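Local atomic coordinates of cellobiose 2-epimerase (Spirochaeta thermophila DSM 6192, PDB entry 5ZIG), a protein that probably catalyses the reversible epimerization of cellobiose to 4-O-beta-D-glucopyranosyl-D-mannose. Residues 61-72 with 124-135; 87-95 with 102-110. All coordinates share one frame; numbering follows the deposited sequence. Where two conformers were deposited one is given.

Interaction 1 pairs helices 57-73 and 119-136. Interaction 2 joins the end of helix 77-94 to the loop and short strand that follow it. Along the chain, both segments of interaction 2 lie between 61-72 and 124-135. Their centres are about 16 Å apart, and the two touch directly. Y132 of interaction 1 stacks on Y87 of interaction 2. L129 also packs on Y87, A125 on F102, and L64 on L90. Helix 77-94 thus packs against the helix pair of interaction 1. This is consistent with the alpha/alpha barrel of the family, in which an inner ring of helices is backed by an outer one.

Interaction 1. Residues 61-72 with 124-135; sequences ARHLWTFSQAFL and FAVYALAAYHTA. With EDO (1,2-ethanediol), chain E.
W65 and Y127 form a close offset stack between two helices whose backbones come together at alanines and a serine. The five-membered ring of W65 lies over the Y127 ring, with centroids 3.9 Å apart and planes at 13°. The indole nitrogen sits over the phenol, W65 NE1 being 3.1 Å from Y127 CZ. Its angle to Y127 OH is too poor for a hydrogen bond. In W65, CG is anti to the backbone N (chi1 -178°), which carries the indole out beside the neighbouring helix. Q69 CG covers the centre of the opposite face of the indole, which is thus held between two side chains. With an alanine here, the Y127 ring would probably lose its stacking partner and be freer to turn. Y127 OH also hydrogen-bonds O2 of a 1,2-ethanediol at 2.7 Å, probably a molecule of the crystallisation liquor. R388 of helix 384-402 touches W65 and makes a weak hydrogen bond to Y127 OH.

The helices run nearly parallel, with axes 8.0 Å apart at 26°, consistent with neighbouring inner helices of the (alpha/alpha)6 barrel of this family. Small residues allow the close approach: A128 CB lies 3.0 Å from A61 O, and A131 and A135 flank S68. S68 OG turns back to its own helix and bonds L64 O at 2.9 Å. S68 N reaches that same oxygen from the opposite face of its plane. L64 CD1 packs on Y132. At the N-terminal end of both segments, the extended R62 chain brings NE over the F124 ring, 3.5 Å from F124 CZ.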
loop_
_atom_site.group_PDB
_atom_site.type_symbol
_atom_site.label_atom_id
_atom_site.label_comp_id
_atom_site.label_asym_id
_atom_site.label_seq_id
_atom_site.Cartn_x
_atom_site.Cartn_y
_atom_site.Cartn_z
ATOM N N ALA A 61 -8.059 -3.741 7.656
ATOM C CA ALA A 61 -7.214 -4.742 7.009
ATOM C C ALA A 61 -5.741 -4.338 7.050
ATOM O O ALA A 61 -4.860 -5.194 7.204
ATOM C CB ALA A 61 -7.674 -4.961 5.570
ATOM N N ARG A 62 -5.455 -3.042 6.918
ATOM C CA ARG A 62 -4.073 -2.570 7.054
ATOM C C ARG A 62 -3.512 -2.887 8.437
ATOM O O ARG A 62 -2.371 -3.353 8.555
ATOM C CB ARG A 62 -3.998 -1.076 6.755
ATOM C CG ARG A 62 -4.098 -0.791 5.257
ATOM C CD ARG A 62 -4.029 0.681 4.933
ATOM N NE ARG A 62 -4.108 0.929 3.493
ATOM C CZ ARG A 62 -4.056 2.143 2.943
ATOM N NH1 ARG A 62 -3.897 3.218 3.708
ATOM N NH2 ARG A 62 -4.125 2.285 1.628
ATOM N N HIS A 63 -4.308 -2.679 9.495
ATOM C CA HIS A 63 -3.843 -3.031 10.834
ATOM C C HIS A 63 -3.658 -4.533 10.981
ATOM O O HIS A 63 -2.697 -4.985 11.618
ATOM C CB HIS A 63 -4.807 -2.499 11.893
ATOM C CG HIS A 63 -4.766 -1.009 12.046
ATOM N ND1 HIS A 63 -3.587 -0.290 12.046
ATOM C CD2 HIS A 63 -5.762 -0.098 12.167
ATOM C CE1 HIS A 63 -3.861 0.999 12.181
ATOM N NE2 HIS A 63 -5.173 1.139 12.268
ATOM N N LEU A 64 -4.568 -5.329 10.400
ATOM C CA LEU A 64 -4.359 -6.775 10.385
ATOM C C LEU A 64 -3.039 -7.136 9.706
ATOM O O LEU A 64 -2.261 -7.943 10.230
ATOM C CB LEU A 64 -5.518 -7.486 9.688
ATOM C CG LEU A 64 -5.290 -9.018 9.683
ATOM C CD1 LEU A 64 -5.029 -9.535 11.101
ATOM C CD2 LEU A 64 -6.421 -9.840 9.007
ATOM N N TRP A 65 -2.783 -6.569 8.521
ATOM C CA TRP A 65 -1.536 -6.864 7.822
ATOM C C TRP A 65 -0.344 -6.412 8.656
ATOM O O TRP A 65 0.605 -7.173 8.859
ATOM C CB TRP A 65 -1.512 -6.208 6.433
ATOM C CG TRP A 65 -0.245 -6.529 5.621
ATOM C CD1 TRP A 65 -0.079 -7.550 4.718
ATOM C CD2 TRP A 65 1.006 -5.812 5.644
ATOM N NE1 TRP A 65 1.185 -7.510 4.185
ATOM C CE2 TRP A 65 1.870 -6.452 4.733
ATOM C CE3 TRP A 65 1.465 -4.681 6.332
ATOM C CZ2 TRP A 65 3.181 -6.019 4.512
ATOM C CZ3 TRP A 65 2.780 -4.251 6.106
ATOM C CH2 TRP A 65 3.608 -4.912 5.199
ATOM N N THR A 66 -0.412 -5.201 9.209
ATOM C CA THR A 66 0.733 -4.667 9.943
ATOM C C THR A 66 1.114 -5.568 11.116
ATOM O O THR A 66 2.284 -5.941 11.264
ATOM C CB THR A 66 0.438 -3.244 10.413
ATOM O OG1 THR A 66 0.509 -2.348 9.294
ATOM C CG2 THR A 66 1.442 -2.798 11.484
ATOM N N PHE A 67 0.140 -5.975 11.933
ATOM C CA PHE A 67 0.479 -6.723 13.139
ATOM C C PHE A 67 0.805 -8.185 12.868
ATOM O O PHE A 67 1.511 -8.811 13.675
ATOM C CB PHE A 67 -0.645 -6.604 14.173
ATOM C CG PHE A 67 -0.647 -5.264 14.863
ATOM C CD1 PHE A 67 0.271 -4.990 15.857
ATOM C CD2 PHE A 67 -1.511 -4.270 14.467
ATOM C CE1 PHE A 67 0.295 -3.756 16.476
ATOM C CE2 PHE A 67 -1.503 -3.036 15.084
ATOM C CZ PHE A 67 -0.604 -2.772 16.078
ATOM N N SER A 68 0.304 -8.741 11.768
ATOM C CA SER A 68 0.781 -10.045 11.316
ATOM C C SER A 68 2.278 -10.002 10.993
ATOM O O SER A 68 3.054 -10.849 11.450
ATOM C CB SER A 68 -0.019 -10.468 10.094
ATOM O OG SER A 68 -1.383 -10.673 10.426
ATOM N N GLN A 69 2.689 -9.024 10.187
ATOM C CA GLN A 69 4.079 -8.912 9.754
ATOM C C GLN A 69 4.993 -8.594 10.924
ATOM O O GLN A 69 6.132 -9.075 10.976
ATOM C CB GLN A 69 4.199 -7.841 8.670
ATOM C CG GLN A 69 3.338 -8.149 7.435
ATOM C CD GLN A 69 3.909 -9.275 6.604
ATOM O OE1 GLN A 69 5.076 -9.646 6.771
ATOM N NE2 GLN A 69 3.096 -9.822 5.693
ATOM N N ALA A 70 4.500 -7.798 11.884
ATOM C CA ALA A 70 5.307 -7.452 13.051
ATOM C C ALA A 70 5.511 -8.658 13.957
ATOM O O ALA A 70 6.595 -8.835 14.519
ATOM C CB ALA A 70 4.660 -6.300 13.818
ATOM N N PHE A 71 4.487 -9.509 14.107
ATOM C CA PHE A 71 4.667 -10.733 14.888
ATOM C C PHE A 71 5.629 -11.696 14.194
ATOM O O PHE A 71 6.374 -12.429 14.859
ATOM C CB PHE A 71 3.319 -11.411 15.145
ATOM C CG PHE A 71 3.418 -12.683 15.957
ATOM C CD1 PHE A 71 3.685 -12.645 17.318
ATOM C CD2 PHE A 71 3.257 -13.924 15.345
ATOM C CE1 PHE A 71 3.777 -13.824 18.065
ATOM C CE2 PHE A 71 3.338 -15.098 16.087
ATOM C CZ PHE A 71 3.596 -15.046 17.444
ATOM N N LEU A 72 5.609 -11.718 12.856
ATOM C CA LEU A 72 6.557 -12.529 12.101
ATOM C C LEU A 72 7.989 -11.995 12.248
ATOM O O LEU A 72 8.931 -12.775 12.414
ATOM C CB LEU A 72 6.136 -12.562 10.633
ATOM C CG LEU A 72 4.998 -13.508 10.232
ATOM C CD1 LEU A 72 4.311 -13.034 8.947
ATOM C CD2 LEU A 72 5.503 -14.959 10.101
ATOM N N PHE A 124 -7.284 -5.451 -0.267
ATOM C CA PHE A 124 -6.550 -5.334 0.990
ATOM C C PHE A 124 -6.934 -6.430 1.977
ATOM O O PHE A 124 -6.081 -6.914 2.721
ATOM C CB PHE A 124 -6.775 -3.953 1.622
ATOM C CG PHE A 124 -5.662 -2.986 1.350
ATOM C CD1 PHE A 124 -4.476 -3.055 2.065
ATOM C CD2 PHE A 124 -5.773 -2.057 0.329
ATOM C CE1 PHE A 124 -3.407 -2.177 1.787
ATOM C CE2 PHE A 124 -4.718 -1.191 0.034
ATOM C CZ PHE A 124 -3.533 -1.245 0.778
ATOM N N ALA A 125 -8.201 -6.852 1.989
ATOM C CA ALA A 125 -8.588 -7.945 2.871
ATOM C C ALA A 125 -7.842 -9.219 2.500
ATOM O O ALA A 125 -7.351 -9.940 3.371
ATOM C CB ALA A 125 -10.110 -8.176 2.820
ATOM N N VAL A 126 -7.767 -9.527 1.209
ATOM C CA VAL A 126 -7.026 -10.714 0.796
ATOM C C VAL A 126 -5.570 -10.591 1.242
ATOM O O VAL A 126 -5.041 -11.465 1.941
ATOM C CB VAL A 126 -7.159 -10.923 -0.723
ATOM C CG1 VAL A 126 -6.073 -11.905 -1.258
ATOM C CG2 VAL A 126 -8.571 -11.401 -1.071
ATOM N N TYR A 127 -4.940 -9.461 0.900
ATOM C CA TYR A 127 -3.565 -9.139 1.320
ATOM C C TYR A 127 -3.352 -9.388 2.811
ATOM O O TYR A 127 -2.439 -10.116 3.210
ATOM C CB TYR A 127 -3.284 -7.673 0.965
ATOM C CG TYR A 127 -1.870 -7.131 1.167
ATOM C CD1 TYR A 127 -0.764 -7.732 0.574
ATOM C CD2 TYR A 127 -1.661 -5.959 1.913
ATOM C CE1 TYR A 127 0.558 -7.177 0.748
ATOM C CE2 TYR A 127 -0.404 -5.413 2.071
ATOM C CZ TYR A 127 0.708 -6.021 1.494
ATOM O OH TYR A 127 1.959 -5.458 1.703
ATOM N N ALA A 128 -4.229 -8.833 3.647
ATOM C CA ALA A 128 -4.073 -8.938 5.090
ATOM C C ALA A 128 -4.414 -10.320 5.627
ATOM O O ALA A 128 -3.829 -10.746 6.633
ATOM C CB ALA A 128 -4.938 -7.893 5.795
ATOM N N LEU A 129 -5.373 -11.022 5.011
ATOM C CA LEU A 129 -5.727 -12.352 5.498
ATOM C C LEU A 129 -4.631 -13.361 5.215
ATOM O O LEU A 129 -4.423 -14.290 6.005
ATOM C CB LEU A 129 -7.035 -12.822 4.861
ATOM C CG LEU A 129 -8.317 -12.218 5.433
ATOM C CD1 LEU A 129 -9.391 -12.166 4.347
ATOM C CD2 LEU A 129 -8.795 -13.023 6.627
ATOM N N ALA A 130 -3.942 -13.207 4.084
ATOM C CA ALA A 130 -2.800 -14.055 3.783
ATOM C C ALA A 130 -1.680 -13.825 4.792
ATOM O O ALA A 130 -1.095 -14.784 5.311
ATOM C CB ALA A 130 -2.322 -13.784 2.352
ATOM N N ALA A 131 -1.410 -12.557 5.117
ATOM C CA ALA A 131 -0.416 -12.254 6.138
ATOM C C ALA A 131 -0.808 -12.865 7.474
ATOM O O ALA A 131 0.031 -13.459 8.163
ATOM C CB ALA A 131 -0.247 -10.741 6.256
ATOM N N TYR A 132 -2.094 -12.752 7.840
ATOM C CA TYR A 132 -2.554 -13.291 9.113
ATOM C C TYR A 132 -2.395 -14.800 9.154
ATOM O O TYR A 132 -2.008 -15.365 10.183
ATOM C CB TYR A 132 -4.015 -12.913 9.359
ATOM C CG TYR A 132 -4.490 -13.346 10.727
ATOM C CD1 TYR A 132 -3.839 -12.890 11.851
ATOM C CD2 TYR A 132 -5.546 -14.246 10.898
ATOM C CE1 TYR A 132 -4.207 -13.275 13.097
ATOM C CE2 TYR A 132 -5.946 -14.639 12.187
ATOM C CZ TYR A 132 -5.254 -14.131 13.279
ATOM O OH TYR A 132 -5.566 -14.448 14.584
ATOM N N HIS A 133 -2.717 -15.471 8.053
ATOM C CA HIS A 133 -2.571 -16.921 7.999
ATOM C C HIS A 133 -1.124 -17.330 8.268
ATOM O O HIS A 133 -0.855 -18.174 9.134
ATOM C CB HIS A 133 -3.054 -17.437 6.644
ATOM C CG HIS A 133 -2.698 -18.864 6.388
ATOM N ND1 HIS A 133 -3.433 -19.910 6.896
ATOM C CD2 HIS A 133 -1.678 -19.420 5.694
ATOM C CE1 HIS A 133 -2.884 -21.053 6.520
ATOM N NE2 HIS A 133 -1.823 -20.784 5.783
ATOM N N THR A 134 -0.176 -16.691 7.569
ATOM C CA THR A 134 1.246 -16.942 7.803
ATOM C C THR A 134 1.631 -16.705 9.261
ATOM O O THR A 134 2.332 -17.524 9.866
ATOM C CB THR A 134 2.098 -16.053 6.881
ATOM O OG1 THR A 134 1.746 -16.297 5.515
ATOM C CG2 THR A 134 3.584 -16.367 7.046
ATOM N N ALA A 135 1.180 -15.602 9.855
ATOM C CA ALA A 135 1.663 -15.274 11.194
ATOM C C ALA A 135 0.985 -16.098 12.283
ATOM O O ALA A 135 1.611 -16.385 13.312
ATOM C CB ALA A 135 1.481 -13.783 11.476
HETATM C C1 EDO E . 5.595 -6.719 0.454
HETATM O O1 EDO E . 4.726 -7.484 1.298
HETATM C C2 EDO E . 4.829 -6.296 -0.789
HETATM O O2 EDO E . 3.446 -6.219 -0.432
#

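Interaction 2. Residues 87-95 with 102-110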
loop_
_atom_site.group_PDB
_atom_site.type_symbol
_atom_site.label_atom_id
_atom_site.label_comp_id
_atom_site.label_asym_id
_atom_site.label_seq_id
_atom_site.Cartn_x
_atom_site.Cartn_y
_atom_site.Cartn_z
ATOM N N TYR A 87 -8.405 -9.185 13.231
ATOM C CA TYR A 87 -8.967 -10.265 12.424
ATOM C C TYR A 87 -10.425 -10.526 12.797
ATOM O O TYR A 87 -11.292 -10.587 11.922
ATOM C CB TYR A 87 -8.128 -11.527 12.590
ATOM C CG TYR A 87 -8.697 -12.759 11.915
ATOM C CD1 TYR A 87 -8.662 -12.907 10.534
ATOM C CD2 TYR A 87 -9.269 -13.769 12.670
ATOM C CE1 TYR A 87 -9.165 -14.023 9.936
ATOM C CE2 TYR A 87 -9.794 -14.891 12.080
ATOM C CZ TYR A 87 -9.739 -15.015 10.716
ATOM O OH TYR A 87 -10.261 -16.145 10.138
ATOM N N ARG A 88 -10.703 -10.684 14.097
ATOM C CA ARG A 88 -12.069 -10.930 14.554
ATOM C C ARG A 88 -13.018 -9.829 14.092
ATOM O O ARG A 88 -14.152 -10.110 13.680
ATOM C CB ARG A 88 -12.097 -11.048 16.079
ATOM C CG ARG A 88 -11.366 -12.266 16.628
ATOM C CD ARG A 88 -11.557 -12.393 18.139
ATOM N NE ARG A 88 -10.997 -11.249 18.856
ATOM C CZ ARG A 88 -9.786 -11.232 19.406
ATOM N NH1 ARG A 88 -9.007 -12.298 19.325
ATOM N NH2 ARG A 88 -9.353 -10.149 20.034
ATOM N N PHE A 89 -12.573 -8.569 14.152
ATOM C CA PHE A 89 -13.413 -7.464 13.699
ATOM C C PHE A 89 -13.586 -7.481 12.191
ATOM O O PHE A 89 -14.662 -7.140 11.682
ATOM C CB PHE A 89 -12.840 -6.119 14.136
ATOM C CG PHE A 89 -13.836 -4.990 14.044
ATOM C CD1 PHE A 89 -14.821 -4.834 15.011
ATOM C CD2 PHE A 89 -13.799 -4.100 12.982
ATOM C CE1 PHE A 89 -15.764 -3.796 14.923
ATOM C CE2 PHE A 89 -14.725 -3.065 12.879
ATOM C CZ PHE A 89 -15.722 -2.917 13.854
ATOM N N LEU A 90 -12.533 -7.857 11.464
ATOM C CA LEU A 90 -12.644 -8.001 10.022
ATOM C C LEU A 90 -13.657 -9.076 9.646
ATOM O O LEU A 90 -14.428 -8.912 8.694
ATOM C CB LEU A 90 -11.283 -8.336 9.424
ATOM C CG LEU A 90 -11.329 -8.551 7.924
ATOM C CD1 LEU A 90 -11.655 -7.243 7.217
ATOM C CD2 LEU A 90 -9.996 -9.176 7.447
ATOM N N THR A 91 -13.677 -10.182 10.375
ATOM C CA THR A 91 -14.461 -11.313 9.917
ATOM C C THR A 91 -15.829 -11.421 10.569
ATOM O O THR A 91 -16.641 -12.215 10.096
ATOM C CB THR A 91 -13.692 -12.624 10.126
ATOM O OG1 THR A 91 -13.343 -12.778 11.504
ATOM C CG2 THR A 91 -12.455 -12.630 9.265
ATOM N N HIS A 92 -16.105 -10.645 11.622
ATOM C CA HIS A 92 -17.400 -10.641 12.277
ATOM C C HIS A 92 -18.191 -9.364 12.048
ATOM O O HIS A 92 -19.412 -9.380 12.225
ATOM C CB HIS A 92 -17.249 -10.831 13.793
ATOM C CG HIS A 92 -16.711 -12.167 14.191
ATOM N ND1 HIS A 92 -15.548 -12.690 13.664
ATOM C CD2 HIS A 92 -17.168 -13.082 15.079
ATOM C CE1 HIS A 92 -15.318 -13.875 14.204
ATOM N NE2 HIS A 92 -16.285 -14.134 15.066
ATOM N N ALA A 93 -17.531 -8.258 11.698
ATOM C CA ALA A 93 -18.216 -7.007 11.404
ATOM C C ALA A 93 -18.147 -6.642 9.927
ATOM O O ALA A 93 -19.192 -6.479 9.283
ATOM C CB ALA A 93 -17.650 -5.871 12.270
ATOM N N LEU A 94 -16.939 -6.542 9.352
ATOM C CA LEU A 94 -16.821 -6.103 7.962
ATOM C C LEU A 94 -17.218 -7.187 6.956
ATOM O O LEU A 94 -17.560 -6.873 5.805
ATOM C CB LEU A 94 -15.391 -5.613 7.708
ATOM C CG LEU A 94 -15.126 -4.286 8.446
ATOM C CD1 LEU A 94 -13.655 -4.141 8.879
ATOM C CD2 LEU A 94 -15.594 -3.061 7.625
ATOM N N TYR A 95 -17.182 -8.448 7.364
ATOM C CA TYR A 95 -17.542 -9.542 6.476
ATOM C C TYR A 95 -19.061 -9.595 6.243
ATOM O O TYR A 95 -19.853 -9.512 7.186
ATOM C CB TYR A 95 -17.030 -10.850 7.081
ATOM C CG TYR A 95 -17.211 -12.065 6.211
ATOM C CD1 TYR A 95 -16.656 -12.121 4.949
ATOM C CD2 TYR A 95 -17.949 -13.157 6.664
ATOM C CE1 TYR A 95 -16.830 -13.250 4.143
ATOM C CE2 TYR A 95 -18.127 -14.273 5.885
ATOM C CZ TYR A 95 -17.566 -14.325 4.627
ATOM O OH TYR A 95 -17.753 -15.453 3.860
ATOM N N PHE A 102 -16.406 -8.197 1.670
ATOM C CA PHE A 102 -16.336 -7.339 2.843
ATOM C C PHE A 102 -16.990 -5.994 2.556
ATOM O O PHE A 102 -16.787 -5.411 1.483
ATOM C CB PHE A 102 -14.859 -7.158 3.301
ATOM C CG PHE A 102 -14.215 -8.454 3.729
ATOM C CD1 PHE A 102 -13.695 -9.326 2.786
ATOM C CD2 PHE A 102 -14.203 -8.832 5.052
ATOM C CE1 PHE A 102 -13.156 -10.526 3.166
ATOM C CE2 PHE A 102 -13.680 -10.036 5.427
ATOM C CZ PHE A 102 -13.147 -10.882 4.480
ATOM N N PHE A 103 -17.798 -5.529 3.513
ATOM C CA PHE A 103 -18.355 -4.180 3.456
ATOM C C PHE A 103 -17.257 -3.114 3.495
ATOM O O PHE A 103 -16.184 -3.311 4.066
ATOM C CB PHE A 103 -19.301 -3.935 4.636
ATOM C CG PHE A 103 -20.445 -4.882 4.720
ATOM C CD1 PHE A 103 -21.378 -4.954 3.698
ATOM C CD2 PHE A 103 -20.618 -5.680 5.843
ATOM C CE1 PHE A 103 -22.449 -5.828 3.793
ATOM C CE2 PHE A 103 -21.688 -6.553 5.940
ATOM C CZ PHE A 103 -22.599 -6.625 4.919
ATOM N N TRP A 104 -17.568 -1.946 2.926
ATOM C CA TRP A 104 -16.639 -0.820 2.878
ATOM C C TRP A 104 -16.414 -0.201 4.261
ATOM O O TRP A 104 -15.281 0.162 4.611
ATOM C CB TRP A 104 -17.178 0.227 1.891
ATOM C CG TRP A 104 -16.340 1.435 1.791
ATOM C CD1 TRP A 104 -16.702 2.701 2.138
ATOM C CD2 TRP A 104 -15.018 1.524 1.253
ATOM N NE1 TRP A 104 -15.668 3.568 1.894
ATOM C CE2 TRP A 104 -14.628 2.875 1.344
ATOM C CE3 TRP A 104 -14.108 0.581 0.738
ATOM C CZ2 TRP A 104 -13.370 3.324 0.942
ATOM C CZ3 TRP A 104 -12.859 1.031 0.321
ATOM C CH2 TRP A 104 -12.499 2.406 0.441
ATOM N N SER A 105 -17.476 -0.072 5.050
ATOM C CA SER A 105 -17.310 0.515 6.372
ATOM C C SER A 105 -18.441 0.011 7.248
ATOM O O SER A 105 -19.502 -0.377 6.756
ATOM C CB SER A 105 -17.316 2.043 6.328
ATOM O OG SER A 105 -18.495 2.524 5.701
ATOM N N VAL A 106 -18.195 0.016 8.554
ATOM C CA VAL A 106 -19.219 -0.298 9.531
ATOM C C VAL A 106 -19.180 0.749 10.629
ATOM O O VAL A 106 -18.236 1.532 10.743
ATOM C CB VAL A 106 -19.088 -1.732 10.098
ATOM C CG1 VAL A 106 -18.996 -2.786 8.964
ATOM C CG2 VAL A 106 -17.887 -1.837 11.020
ATOM N N HIS A 107 -20.228 0.732 11.448
ATOM C CA HIS A 107 -20.306 1.580 12.620
ATOM C C HIS A 107 -19.350 1.086 13.697
ATOM O O HIS A 107 -18.901 -0.063 13.652
ATOM C CB HIS A 107 -21.732 1.589 13.157
ATOM C CG HIS A 107 -22.698 2.290 12.255
ATOM N ND1 HIS A 107 -22.982 3.632 12.373
ATOM C CD2 HIS A 107 -23.427 1.841 11.203
ATOM C CE1 HIS A 107 -23.862 3.978 11.446
ATOM N NE2 HIS A 107 -24.143 2.910 10.719
ATOM N N PRO A 108 -18.997 1.961 14.676
ATOM C CA PRO A 108 -18.191 1.513 15.824
ATOM C C PRO A 108 -18.501 0.095 16.302
ATOM O O PRO A 108 -17.574 -0.722 16.408
ATOM C CB PRO A 108 -18.515 2.564 16.894
ATOM C CG PRO A 108 -18.744 3.855 16.066
ATOM C CD PRO A 108 -19.172 3.428 14.665
ATOM N N ASP A 109 -19.786 -0.227 16.546
ATOM C CA ASP A 109 -20.169 -1.555 17.034
ATOM C C ASP A 109 -20.151 -2.624 15.950
ATOM O O ASP A 109 -20.429 -3.791 16.245
ATOM C CB ASP A 109 -21.555 -1.509 17.712
ATOM C CG ASP A 109 -22.726 -1.255 16.738
ATOM O OD1 ASP A 109 -22.551 -1.126 15.504
ATOM O OD2 ASP A 109 -23.862 -1.156 17.249
ATOM N N GLY A 110 -19.816 -2.276 14.713
ATOM C CA GLY A 110 -19.741 -3.264 13.662
ATOM C C GLY A 110 -20.974 -3.383 12.791
ATOM O O GLY A 110 -20.957 -4.166 11.836
#
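L94 O takes the one hydrogen bond across this contact, from F103 N at 2.7 Å. The donor stands nearly in line with the carbonyl, at a C=O...N angle of 162°. F102 CA makes a CA-H...O contact with L94 O as well, at 3.2 Å. Next to this, the F102 ring presents its edge to L90 O, 3.5 Å from F102 CE2. With CG beside its own N (chi1 -63°), F102 turns its ring back to the helix. Y95 CD1 lies over one face of that ring. The two ring planes meet obliquely.

Further along, V106 reaches the helix with both methyls. V106 CG1 meets L94 CD2, and V106 CG2 lies 3.7 Å from F89 CZ. Here the helix takes a wider pi-type turn, at 90-94. A type I turn from H107 to G110 then brings G110 CA to within 3.6 Å of A93 CB. G110 has no side chain; this closeness and its positive phi both suit glycine.

Around this, L90 and F102 pack on L129 of helix 119-136, and L94 on T60 of helix 57-73. Y95 OH hydrogen-bonds E147 OE1 of helix 139-156, while strand 105-106 pairs antiparallel with strand 55-56.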